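Local atomic coordinates of uncharacterized protein (Bacteroides ovatus CL02T12C04, PDB entry 6PTM), a protein that probably hydrolyses carrageenan-derived chains from their ends, as an exo-carrageenase of glycoside hydrolase family 42. Residues M196-V201 with S268-G273; F226-H231 with L290-H295; G222-V227 with G280-G285; I421-S426 with M466-G471. All blocks are in the same frame, centred on the assembly; numbering follows the deposited sequence.

Contacts 1 to 3 cluster on one part of what is probably the (beta/alpha)8 barrel of a family 42 glycosidase, and contact 4 lies across from them. The first three interleave along the chain (196-201, 222-227, 226-231, then 268-273, 280-285, 290-295) and reach the parallel sheet of strands 192-197, 225-230 and 288-292; contacts 2 and 3 share F226 and V227. Contact 4 comes later, in the mixed sheet, its centre about 12 Å from that of contact 2 and about 24 Å from that of contact 1. The F226 and F467 rings meet edge-to-face, so the two arcs appear to meet inside the barrel. Contacts 2 and 4 bring E293, D424 and E470 to one end, probably the active-site end.

Contact 1: M196-V201 with S268-G273; sequences MTNANV and SDLIKG
L270, on helix 261-278, pushes its isobutyl group into the bend formed by M196, T197 and the 3-10 turn at 198-200. The apolar contacts come first. With CG anti to the backbone N (chi1 -177°), L270 reaches across to the turn, and M196 passes it obliquely, SD lying 4.1 Å from L270 CG. On another flank V201 CG2 rests 3.7 Å from L270 CB, while V201 CG1 touches the CB of D269. N200 CB meets L270 CD1.

Polar atoms line the same pocket without bonding to the leucine. T197 O approaches L270 CD1 to 3.5 Å, and N198 OD1 sits 3.6 Å from L270 CD2; N198 ND2 is taken by N267 OD1. The turn ties itself together: T197 N donates to N200 OD1 at 3.1 Å, from above that carbonyl plane, and N200 N returns to T197 O. T197 OG1 also bonds N230 OD1 on the next strand. Cutting the leucine back to an alanine is likely to open a gap between M196, N200 and V201.

No hydrogen bond joins the two segments, so the helix is held against the bend by shape and apolar contact, while T197 N and OG1 and N198 ND2 bond to other partners.

Contact 2: F226-H231 with L290-H295; sequences FVFLNH and LCNEPH. With EDO (1,2-ethanediol), chain B.
Neighbouring parallel strands 225-230 and 288-292 of the probable (beta/alpha)8 barrel meet here through L229 and L290, at the ends that lead into the loops. N292-E293-P294 matches the Asn-Glu-Pro at the C-terminal end of the fourth strand in clan GH-A glycosidases, which probably puts E293 where those enzymes carry the acid/base residue. The short strand segments splay steeply, and water takes over where direct pairing stops: one molecule donates to L229 O at 2.7 Å and accepts from N292 N at 2.9 Å.

H231 reaches back to strand 288-292. Its CG stands anti to the carbonyl carbon, which brings NE2 to L290 O at 2.7 Å. The oxygen lies at the ring edge, near its plane, but the N-H...O angle is only 128°, so the bond is weak. ND1 is bonded to Y256 OH, so both nitrogens have a partner, one of them weakly bonded. C291 SG lies obliquely to this ring, 3.8 Å from H231 CD2, while L229 CB packs against the carbonyl oxygen of L290.

F228 and N292 cross obliquely, ring and amide planes 39° apart; N292 OD1 sits at the ring edge and is bonded to K394 NZ. Beside them lies a 1,2-ethanediol, probably from the crystallisation liquor, which marks a spot that takes a small diol. Its O1 accepts a hydrogen bond from N230 ND2 at 2.8 Å, with the N-H...O angle 167°.

Contact 3: G222-V227 with G280-G285; sequences GSIGFV and GKQYTG
Q282 runs its CG anti to the backbone N (chi1 177°) and then bends at chi2 (72°), folding the amide back over the chain at G222 to I224. CG thus meets G222 O at 3.4 Å, and NE2 comes to 3.6 Å from I224 CB. The amide makes its bonds beyond this contact: NE2 to the carbonyl oxygens of V156 and W153, OE1 to K157 NZ.

Backbone touches backbone for much of the rest. Two CA-H...O contacts run in opposite senses, Y283 CA to S223 O at 3.3 Å and I224 CA to Q282 O at 3.4 Å. G225 N gives Q282 O a weak hydrogen bond. Further along, V227 CG2 and T284 CG2 lie side by side, 3.9 Å apart, both side chains pointing the same way. I224 CG1 covers the backbone of G285, where a side chain would run into it.

The 3-10 turn 282-284 is braced from within: K281 O accepts from T284 OG1 at 2.7 Å, in the carbonyl plane, and from T284 N as well. Because only one weak hydrogen bond passes between the segments, the loop before strand 288-292 lies on the start of strand 225-230 chiefly through close backbone contact, with glycines allowing the approach and the Q282 amide tying it to a third piece of chain.

Contact 4: I421-S426 with M466-G471; sequences IGNDAS and MFNTEG
N423 and N468 cross at about a right angle, their amide planes 70° apart, on one side of the parallel pair formed by strand 421-423 and the start of strand 466-471, probably strands six and seven of the (beta/alpha)8 barrel. N468 swings CG anti to its own N (chi1 -171°), and ND2 reaches A425 O at 3.2 Å, in the carbonyl plane and on a lone pair. OD1 of N468 accepts from E470 N, and OD1 of N423 from A425 N at 3.2 Å: each asparagine makes an Asx turn. The hydroxyl of Y454 bonds both N423 OD1 and N468 ND2.

On the same face I421 and M466 pass at a slant, I421 CB 4.0 Å from M466 CG, and N423 ND2 lies across the M466 chain. F467 points to the other face, where T469 CG2 sits 3.5 Å above the plane of its ring, over the centre. Further on D424 and E470 run side by side, D424 CB 3.7 Å from E470 CB; E470 is bridged to K394 and bonded to H472.

The backbones pair through F467 N to I421 O at 2.8 Å and T469 N to N423 O at 3.1 Å, with a weak N423 N to F467 O bond between. A leucine at N468 would probably leave A425 O without this donor and E470 N without its acceptor, letting the chain at E470 shift.

Buried amides thus carry the pairing past N423 and N468 and set the course of D424, whose carboxylate lies close to E293, and of E470, apparently placed like the clan GH-A nucleophile.

Contact 1: M196-V201 with S268-G273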
loop_
_atom_site.group_PDB
_atom_site.type_symbol
_atom_site.label_atom_id
_atom_site.label_comp_id
_atom_site.label_asym_id
_atom_site.label_seq_id
_atom_site.Cartn_x
_atom_site.Cartn_y
_atom_site.Cartn_z
ATOM N N MET A 196 -4.276 -17.645 13.166
ATOM C CA MET A 196 -5.043 -17.998 14.382
ATOM C C MET A 196 -6.204 -17.026 14.568
ATOM O O MET A 196 -6.252 -16.004 13.873
ATOM C CB MET A 196 -4.147 -17.996 15.619
ATOM C CG MET A 196 -3.456 -16.701 15.858
ATOM S SD MET A 196 -2.354 -16.999 17.247
ATOM C CE MET A 196 -1.725 -15.329 17.422
ATOM N N THR A 197 -7.112 -17.383 15.473
ATOM C CA THR A 197 -8.393 -16.701 15.723
ATOM C C THR A 197 -8.693 -16.785 17.217
ATOM O O THR A 197 -8.321 -17.810 17.874
ATOM C CB THR A 197 -9.495 -17.308 14.842
ATOM O OG1 THR A 197 -10.678 -16.607 15.185
ATOM C CG2 THR A 197 -9.699 -18.795 15.030
ATOM N N ASN A 198 -9.377 -15.771 17.747
ATOM C CA ASN A 198 -9.840 -15.856 19.145
ATOM C C ASN A 198 -10.732 -17.097 19.335
ATOM O O ASN A 198 -10.831 -17.550 20.456
ATOM C CB ASN A 198 -10.475 -14.552 19.586
ATOM C CG ASN A 198 -9.431 -13.465 19.685
ATOM O OD1 ASN A 198 -8.556 -13.524 20.534
ATOM N ND2 ASN A 198 -9.539 -12.474 18.839
ATOM N N ALA A 199 -11.350 -17.654 18.296
ATOM C CA ALA A 199 -12.173 -18.886 18.450
ATOM C C ALA A 199 -11.276 -20.055 18.879
ATOM O O ALA A 199 -11.814 -21.074 19.338
ATOM C CB ALA A 199 -12.939 -19.210 17.187
ATOM N N ASN A 200 -9.951 -19.935 18.753
ATOM C CA ASN A 200 -9.023 -21.026 19.165
ATOM C C ASN A 200 -8.861 -21.000 20.680
ATOM O O ASN A 200 -8.181 -21.914 21.207
ATOM C CB ASN A 200 -7.636 -20.929 18.521
ATOM C CG ASN A 200 -7.624 -20.992 17.009
ATOM O OD1 ASN A 200 -6.816 -20.311 16.380
ATOM N ND2 ASN A 200 -8.485 -21.812 16.429
ATOM N N VAL A 201 -9.377 -19.955 21.362
ATOM C CA VAL A 201 -9.478 -19.945 22.845
ATOM C C VAL A 201 -10.796 -20.657 23.176
ATOM O O VAL A 201 -11.873 -20.041 22.944
ATOM C CB VAL A 201 -9.438 -18.531 23.463
ATOM C CG1 VAL A 201 -9.512 -18.607 24.986
ATOM C CG2 VAL A 201 -8.208 -17.743 23.045
ATOM N N SER A 268 -5.700 -11.755 25.108
ATOM C CA SER A 268 -4.542 -12.012 26.012
ATOM C C SER A 268 -4.302 -13.529 26.099
ATOM O O SER A 268 -3.148 -13.957 25.980
ATOM C CB SER A 268 -4.740 -11.387 27.368
ATOM O OG SER A 268 -4.636 -9.969 27.254
ATOM N N ASP A 269 -5.376 -14.312 26.204
ATOM C CA ASP A 269 -5.283 -15.788 26.359
ATOM C C ASP A 269 -4.786 -16.396 25.047
ATOM O O ASP A 269 -3.912 -17.297 25.104
ATOM C CB ASP A 269 -6.606 -16.403 26.834
ATOM C CG ASP A 269 -6.871 -16.249 28.320
ATOM O OD1 ASP A 269 -5.954 -15.907 29.046
ATOM O OD2 ASP A 269 -7.989 -16.519 28.724
ATOM N N LEU A 270 -5.324 -15.946 23.910
ATOM C CA LEU A 270 -4.853 -16.419 22.591
ATOM C C LEU A 270 -3.341 -16.195 22.490
ATOM O O LEU A 270 -2.614 -17.181 22.191
ATOM C CB LEU A 270 -5.605 -15.740 21.433
ATOM C CG LEU A 270 -5.203 -16.246 20.053
ATOM C CD1 LEU A 270 -5.519 -17.736 19.903
ATOM C CD2 LEU A 270 -5.904 -15.467 18.951
ATOM N N ILE A 271 -2.875 -14.982 22.792
ATOM C CA ILE A 271 -1.468 -14.589 22.502
ATOM C C ILE A 271 -0.523 -15.348 23.441
ATOM O O ILE A 271 0.455 -15.895 22.964
ATOM C CB ILE A 271 -1.370 -13.060 22.561
ATOM C CG1 ILE A 271 -2.059 -12.450 21.341
ATOM C CG2 ILE A 271 0.056 -12.596 22.656
ATOM C CD1 ILE A 271 -2.408 -10.979 21.481
ATOM N N LYS A 272 -0.865 -15.428 24.728
ATOM C CA LYS A 272 -0.142 -16.157 25.808
ATOM C C LYS A 272 0.013 -17.635 25.420
ATOM O O LYS A 272 1.088 -18.177 25.635
ATOM C CB LYS A 272 -0.986 -15.949 27.071
ATOM C CG LYS A 272 -0.522 -16.526 28.394
ATOM C CD LYS A 272 -1.418 -16.025 29.537
ATOM C CE LYS A 272 -1.863 -17.092 30.508
ATOM N NZ LYS A 272 -0.701 -17.675 31.218
ATOM N N GLY A 273 -0.997 -18.239 24.796
ATOM C CA GLY A 273 -1.047 -19.691 24.579
ATOM C C GLY A 273 -0.428 -20.101 23.254
ATOM O O GLY A 273 -0.265 -21.330 23.045
#

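Contact 2: F226-H231 with L290-H295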
loop_
_atom_site.group_PDB
_atom_site.type_symbol
_atom_site.label_atom_id
_atom_site.label_comp_id
_atom_site.label_asym_id
_atom_site.label_seq_id
_atom_site.Cartn_x
_atom_site.Cartn_y
_atom_site.Cartn_z
ATOM N N PHE A 226 4.532 -14.368 7.983
ATOM C CA PHE A 226 3.823 -13.518 8.961
ATOM C C PHE A 226 2.695 -14.305 9.637
ATOM O O PHE A 226 2.205 -15.353 9.139
ATOM C CB PHE A 226 3.369 -12.230 8.287
ATOM C CG PHE A 226 2.116 -12.330 7.467
ATOM C CD1 PHE A 226 2.152 -12.843 6.184
ATOM C CD2 PHE A 226 0.917 -11.846 7.943
ATOM C CE1 PHE A 226 1.013 -12.912 5.406
ATOM C CE2 PHE A 226 -0.217 -11.874 7.144
ATOM C CZ PHE A 226 -0.165 -12.397 5.872
ATOM N N VAL A 227 2.327 -13.818 10.822
ATOM C CA VAL A 227 1.214 -14.379 11.642
ATOM C C VAL A 227 -0.033 -13.526 11.399
ATOM O O VAL A 227 0.037 -12.289 11.486
ATOM C CB VAL A 227 1.588 -14.431 13.127
ATOM C CG1 VAL A 227 0.472 -15.029 13.966
ATOM C CG2 VAL A 227 2.889 -15.189 13.335
ATOM N N PHE A 228 -1.130 -14.179 11.069
ATOM C CA PHE A 228 -2.419 -13.523 10.723
ATOM C C PHE A 228 -3.347 -13.662 11.924
ATOM O O PHE A 228 -3.742 -14.808 12.224
ATOM C CB PHE A 228 -2.981 -14.194 9.479
ATOM C CG PHE A 228 -4.178 -13.524 8.858
ATOM C CD1 PHE A 228 -5.417 -13.552 9.472
ATOM C CD2 PHE A 228 -4.083 -12.932 7.611
ATOM C CE1 PHE A 228 -6.508 -12.934 8.878
ATOM C CE2 PHE A 228 -5.195 -12.369 6.997
ATOM C CZ PHE A 228 -6.401 -12.379 7.630
ATOM N N LEU A 229 -3.697 -12.558 12.592
ATOM C CA LEU A 229 -4.717 -12.580 13.670
ATOM C C LEU A 229 -6.084 -12.296 13.065
ATOM O O LEU A 229 -6.283 -11.170 12.539
ATOM C CB LEU A 229 -4.390 -11.543 14.737
ATOM C CG LEU A 229 -3.395 -11.997 15.793
ATOM C CD1 LEU A 229 -2.009 -12.057 15.194
ATOM C CD2 LEU A 229 -3.439 -11.063 17.023
ATOM N N ASN A 230 -6.977 -13.281 13.151
ATOM C CA ASN A 230 -8.399 -13.189 12.747
ATOM C C ASN A 230 -9.220 -12.609 13.890
ATOM O O ASN A 230 -8.951 -12.983 15.053
ATOM C CB ASN A 230 -8.990 -14.544 12.384
ATOM C CG ASN A 230 -10.503 -14.495 12.360
ATOM O OD1 ASN A 230 -11.140 -14.622 13.419
ATOM N ND2 ASN A 230 -11.052 -14.292 11.161
ATOM N N HIS A 231 -10.165 -11.722 13.565
ATOM C CA HIS A 231 -11.049 -11.058 14.561
ATOM C C HIS A 231 -12.534 -11.191 14.198
ATOM O O HIS A 231 -13.341 -10.583 14.918
ATOM C CB HIS A 231 -10.615 -9.595 14.757
ATOM C CG HIS A 231 -9.265 -9.455 15.376
ATOM N ND1 HIS A 231 -9.053 -9.678 16.711
ATOM C CD2 HIS A 231 -8.059 -9.142 14.842
ATOM C CE1 HIS A 231 -7.763 -9.495 16.980
ATOM N NE2 HIS A 231 -7.130 -9.156 15.847
ATOM N N LEU A 290 -2.122 -7.580 12.707
ATOM C CA LEU A 290 -2.987 -7.512 13.907
ATOM C C LEU A 290 -4.469 -7.509 13.514
ATOM O O LEU A 290 -5.264 -7.900 14.364
ATOM C CB LEU A 290 -2.661 -6.291 14.772
ATOM C CG LEU A 290 -1.242 -6.239 15.326
ATOM C CD1 LEU A 290 -1.024 -4.973 16.139
ATOM C CD2 LEU A 290 -0.911 -7.477 16.142
ATOM N N CYS A 291 -4.823 -7.113 12.288
ATOM C CA CYS A 291 -6.213 -7.204 11.802
ATOM C C CYS A 291 -6.253 -6.989 10.283
ATOM O O CYS A 291 -5.548 -6.081 9.774
ATOM C CB CYS A 291 -7.103 -6.159 12.478
ATOM S SG CYS A 291 -8.879 -6.443 12.231
ATOM N N ASN A 292 -7.120 -7.757 9.629
ATOM C CA ASN A 292 -7.574 -7.626 8.221
ATOM C C ASN A 292 -8.559 -6.446 8.060
ATOM O O ASN A 292 -9.693 -6.570 8.542
ATOM C CB ASN A 292 -8.272 -8.936 7.842
ATOM C CG ASN A 292 -8.643 -9.011 6.383
ATOM O OD1 ASN A 292 -7.925 -9.595 5.544
ATOM N ND2 ASN A 292 -9.770 -8.423 6.083
ATOM N N GLU A 293 -8.192 -5.405 7.310
ATOM C CA GLU A 293 -9.075 -4.279 6.877
ATOM C C GLU A 293 -9.944 -3.838 8.046
ATOM O O GLU A 293 -11.177 -3.860 7.969
ATOM C CB GLU A 293 -9.964 -4.661 5.693
ATOM C CG GLU A 293 -9.164 -4.958 4.428
ATOM C CD GLU A 293 -9.990 -4.898 3.148
ATOM O OE1 GLU A 293 -11.227 -5.078 3.246
ATOM O OE2 GLU A 293 -9.398 -4.680 2.081
ATOM N N PRO A 294 -9.330 -3.496 9.193
ATOM C CA PRO A 294 -10.091 -2.955 10.320
ATOM C C PRO A 294 -10.754 -1.611 9.975
ATOM O O PRO A 294 -10.208 -0.824 9.163
ATOM C CB PRO A 294 -9.010 -2.769 11.398
ATOM C CG PRO A 294 -7.799 -2.458 10.577
ATOM C CD PRO A 294 -7.876 -3.483 9.454
ATOM N N HIS A 295 -11.940 -1.403 10.555
ATOM C CA HIS A 295 -12.666 -0.118 10.548
ATOM C C HIS A 295 -13.861 -0.250 11.482
ATOM O O HIS A 295 -14.405 -1.397 11.631
ATOM C CB HIS A 295 -13.014 0.360 9.124
ATOM C CG HIS A 295 -13.426 -0.712 8.154
ATOM N ND1 HIS A 295 -14.724 -1.134 8.038
ATOM C CD2 HIS A 295 -12.729 -1.384 7.201
ATOM C CE1 HIS A 295 -14.809 -2.065 7.104
ATOM N NE2 HIS A 295 -13.605 -2.223 6.547
HETATM C C1 EDO B . -9.997 -13.553 7.559
HETATM O O1 EDO B . -9.667 -14.318 8.710
HETATM C C2 EDO B . -10.308 -12.162 7.981
HETATM O O2 EDO B . -11.428 -12.043 8.865
HETATM O O HOH W 1 -8.244 -10.106 10.970
#

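Contact 3: G222-V227 with G280-G285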
loop_
_atom_site.group_PDB
_atom_site.type_symbol
_atom_site.label_atom_id
_atom_site.label_comp_id
_atom_site.label_asym_id
_atom_site.label_seq_id
_atom_site.Cartn_x
_atom_site.Cartn_y
_atom_site.Cartn_z
ATOM N N GLY A 222 11.178 -22.486 9.105
ATOM C CA GLY A 222 10.516 -22.347 7.792
ATOM C C GLY A 222 11.071 -21.176 7.001
ATOM O O GLY A 222 12.245 -20.847 7.179
ATOM N N SER A 223 10.262 -20.583 6.129
ATOM C CA SER A 223 10.670 -19.421 5.308
ATOM C C SER A 223 10.102 -18.144 5.914
ATOM O O SER A 223 9.271 -18.235 6.868
ATOM C CB SER A 223 10.265 -19.591 3.868
ATOM O OG SER A 223 8.888 -19.893 3.777
ATOM N N ILE A 224 10.543 -16.989 5.407
ATOM C CA ILE A 224 10.101 -15.711 5.999
ATOM C C ILE A 224 8.584 -15.670 5.838
ATOM O O ILE A 224 8.071 -16.108 4.802
ATOM C CB ILE A 224 10.814 -14.484 5.415
ATOM C CG1 ILE A 224 10.586 -13.288 6.333
ATOM C CG2 ILE A 224 10.395 -14.252 3.966
ATOM C CD1 ILE A 224 11.479 -12.079 6.062
ATOM N N GLY A 225 7.898 -15.260 6.889
ATOM C CA GLY A 225 6.440 -15.381 6.966
ATOM C C GLY A 225 5.848 -14.382 7.927
ATOM O O GLY A 225 6.596 -13.618 8.601
ATOM N N PHE A 226 4.532 -14.368 7.983
ATOM C CA PHE A 226 3.823 -13.518 8.961
ATOM C C PHE A 226 2.695 -14.305 9.637
ATOM O O PHE A 226 2.205 -15.353 9.139
ATOM C CB PHE A 226 3.369 -12.230 8.287
ATOM C CG PHE A 226 2.116 -12.330 7.467
ATOM C CD1 PHE A 226 2.152 -12.843 6.184
ATOM C CD2 PHE A 226 0.917 -11.846 7.943
ATOM C CE1 PHE A 226 1.013 -12.912 5.406
ATOM C CE2 PHE A 226 -0.217 -11.874 7.144
ATOM C CZ PHE A 226 -0.165 -12.397 5.872
ATOM N N VAL A 227 2.327 -13.818 10.822
ATOM C CA VAL A 227 1.214 -14.379 11.642
ATOM C C VAL A 227 -0.033 -13.526 11.399
ATOM O O VAL A 227 0.037 -12.289 11.486
ATOM C CB VAL A 227 1.588 -14.431 13.127
ATOM C CG1 VAL A 227 0.472 -15.029 13.966
ATOM C CG2 VAL A 227 2.889 -15.189 13.335
ATOM N N GLY A 280 10.680 -15.642 17.620
ATOM C CA GLY A 280 12.025 -15.649 17.024
ATOM C C GLY A 280 12.064 -16.458 15.745
ATOM O O GLY A 280 13.112 -16.487 15.103
ATOM N N LYS A 281 10.984 -17.138 15.377
ATOM C CA LYS A 281 11.057 -18.106 14.260
ATOM C C LYS A 281 11.040 -17.352 12.928
ATOM O O LYS A 281 10.384 -16.274 12.825
ATOM C CB LYS A 281 9.968 -19.162 14.423
ATOM C CG LYS A 281 10.263 -20.012 15.660
ATOM C CD LYS A 281 9.565 -21.323 15.760
ATOM C CE LYS A 281 10.029 -22.090 16.985
ATOM N NZ LYS A 281 9.156 -23.271 17.168
ATOM N N GLN A 282 11.683 -17.931 11.925
ATOM C CA GLN A 282 11.787 -17.302 10.590
ATOM C C GLN A 282 10.366 -17.017 10.061
ATOM O O GLN A 282 10.227 -15.970 9.377
ATOM C CB GLN A 282 12.670 -18.170 9.695
ATOM C CG GLN A 282 12.794 -17.659 8.251
ATOM C CD GLN A 282 13.625 -16.406 8.071
ATOM O OE1 GLN A 282 14.052 -15.772 9.047
ATOM N NE2 GLN A 282 13.820 -16.007 6.812
ATOM N N TYR A 283 9.328 -17.822 10.401
ATOM C CA TYR A 283 7.957 -17.650 9.834
ATOM C C TYR A 283 7.243 -16.440 10.464
ATOM O O TYR A 283 6.140 -16.122 10.016
ATOM C CB TYR A 283 7.131 -18.944 9.852
ATOM C CG TYR A 283 6.722 -19.495 11.200
ATOM C CD1 TYR A 283 5.701 -18.908 11.940
ATOM C CD2 TYR A 283 7.336 -20.623 11.727
ATOM C CE1 TYR A 283 5.317 -19.404 13.186
ATOM C CE2 TYR A 283 6.957 -21.143 12.964
ATOM C CZ TYR A 283 5.929 -20.542 13.684
ATOM O OH TYR A 283 5.552 -21.035 14.894
ATOM N N THR A 284 7.854 -15.768 11.434
ATOM C CA THR A 284 7.365 -14.498 12.025
ATOM C C THR A 284 8.182 -13.315 11.507
ATOM O O THR A 284 7.884 -12.202 11.942
ATOM C CB THR A 284 7.425 -14.521 13.560
ATOM O OG1 THR A 284 8.777 -14.529 14.025
ATOM C CG2 THR A 284 6.702 -15.725 14.114
ATOM N N GLY A 285 9.159 -13.525 10.621
ATOM C CA GLY A 285 10.084 -12.441 10.205
ATOM C C GLY A 285 9.402 -11.240 9.542
ATOM O O GLY A 285 9.922 -10.096 9.686
#

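Contact 4: I421-S426 with M466-G471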
loop_
_atom_site.group_PDB
_atom_site.type_symbol
_atom_site.label_atom_id
_atom_site.label_comp_id
_atom_site.label_asym_id
_atom_site.label_seq_id
_atom_site.Cartn_x
_atom_site.Cartn_y
_atom_site.Cartn_z
ATOM N N ILE A 421 5.321 -1.292 7.862
ATOM C CA ILE A 421 4.188 -0.511 7.294
ATOM C C ILE A 421 3.259 -1.505 6.611
ATOM O O ILE A 421 3.607 -2.007 5.546
ATOM C CB ILE A 421 4.672 0.597 6.355
ATOM C CG1 ILE A 421 5.658 1.522 7.064
ATOM C CG2 ILE A 421 3.494 1.368 5.810
ATOM C CD1 ILE A 421 6.345 2.478 6.135
ATOM N N GLY A 422 2.137 -1.809 7.251
ATOM C CA GLY A 422 1.104 -2.679 6.677
ATOM C C GLY A 422 0.104 -1.874 5.882
ATOM O O GLY A 422 -0.154 -0.682 6.253
ATOM N N ASN A 423 -0.449 -2.512 4.848
ATOM C CA ASN A 423 -1.600 -2.007 4.062
ATOM C C ASN A 423 -2.054 -3.101 3.094
ATOM O O ASN A 423 -1.359 -4.081 2.955
ATOM C CB ASN A 423 -1.261 -0.750 3.262
ATOM C CG ASN A 423 -0.091 -0.941 2.324
ATOM O OD1 ASN A 423 -0.264 -1.431 1.207
ATOM N ND2 ASN A 423 1.098 -0.586 2.742
ATOM N N ASP A 424 -3.167 -2.868 2.407
ATOM C CA ASP A 424 -3.612 -3.676 1.233
ATOM C C ASP A 424 -4.037 -2.677 0.157
ATOM O O ASP A 424 -5.193 -2.691 -0.273
ATOM C CB ASP A 424 -4.611 -4.757 1.636
ATOM C CG ASP A 424 -6.010 -4.280 1.952
ATOM O OD1 ASP A 424 -6.150 -3.153 2.433
ATOM O OD2 ASP A 424 -6.948 -5.061 1.719
ATOM N N ALA A 425 -3.097 -1.819 -0.220
ATOM C CA ALA A 425 -3.279 -0.797 -1.275
ATOM C C ALA A 425 -3.880 -1.465 -2.494
ATOM O O ALA A 425 -3.390 -2.571 -2.856
ATOM C CB ALA A 425 -1.990 -0.111 -1.642
ATOM N N SER A 426 -4.907 -0.803 -3.050
ATOM C CA SER A 426 -5.563 -1.080 -4.351
ATOM C C SER A 426 -5.109 -0.043 -5.379
ATOM O O SER A 426 -4.829 1.121 -4.992
ATOM C CB SER A 426 -7.071 -1.013 -4.280
ATOM O OG SER A 426 -7.584 -1.979 -3.391
ATOM N N MET A 466 7.877 -2.057 4.035
ATOM C CA MET A 466 6.445 -1.948 3.729
ATOM C C MET A 466 5.940 -3.277 3.150
ATOM O O MET A 466 6.461 -3.756 2.123
ATOM C CB MET A 466 6.169 -0.790 2.772
ATOM C CG MET A 466 4.675 -0.639 2.510
ATOM S SD MET A 466 4.337 0.476 1.109
ATOM C CE MET A 466 4.819 2.032 1.861
ATOM N N PHE A 467 4.885 -3.814 3.761
ATOM C CA PHE A 467 4.328 -5.146 3.436
ATOM C C PHE A 467 2.855 -4.993 3.076
ATOM O O PHE A 467 2.058 -4.714 3.965
ATOM C CB PHE A 467 4.526 -6.103 4.613
ATOM C CG PHE A 467 4.187 -7.544 4.319
ATOM C CD1 PHE A 467 3.971 -8.009 3.031
ATOM C CD2 PHE A 467 4.094 -8.448 5.361
ATOM C CE1 PHE A 467 3.670 -9.342 2.797
ATOM C CE2 PHE A 467 3.826 -9.783 5.121
ATOM C CZ PHE A 467 3.581 -10.222 3.844
ATOM N N ASN A 468 2.549 -5.069 1.785
ATOM C CA ASN A 468 1.162 -5.125 1.269
ATOM C C ASN A 468 0.684 -6.574 1.366
ATOM O O ASN A 468 1.138 -7.387 0.573
ATOM C CB ASN A 468 1.056 -4.559 -0.145
ATOM C CG ASN A 468 -0.378 -4.425 -0.585
ATOM O OD1 ASN A 468 -1.244 -5.210 -0.158
ATOM N ND2 ASN A 468 -0.616 -3.480 -1.493
ATOM N N THR A 469 -0.152 -6.869 2.363
ATOM C CA THR A 469 -0.518 -8.242 2.807
ATOM C C THR A 469 -1.724 -8.739 2.019
ATOM O O THR A 469 -2.085 -9.903 2.176
ATOM C CB THR A 469 -0.780 -8.290 4.313
ATOM O OG1 THR A 469 -1.581 -7.166 4.718
ATOM C CG2 THR A 469 0.539 -8.315 5.056
ATOM N N GLU A 470 -2.323 -7.885 1.205
ATOM C CA GLU A 470 -3.367 -8.333 0.261
ATOM C C GLU A 470 -3.369 -7.384 -0.924
ATOM O O GLU A 470 -4.227 -6.488 -0.960
ATOM C CB GLU A 470 -4.714 -8.399 0.970
ATOM C CG GLU A 470 -5.785 -9.089 0.151
ATOM C CD GLU A 470 -7.160 -9.040 0.798
ATOM O OE1 GLU A 470 -7.228 -9.214 2.038
ATOM O OE2 GLU A 470 -8.137 -8.738 0.077
ATOM N N GLY A 471 -2.435 -7.581 -1.848
ATOM C CA GLY A 471 -2.190 -6.636 -2.949
ATOM C C GLY A 471 -3.379 -6.595 -3.896
ATOM O O GLY A 471 -3.778 -7.681 -4.422
#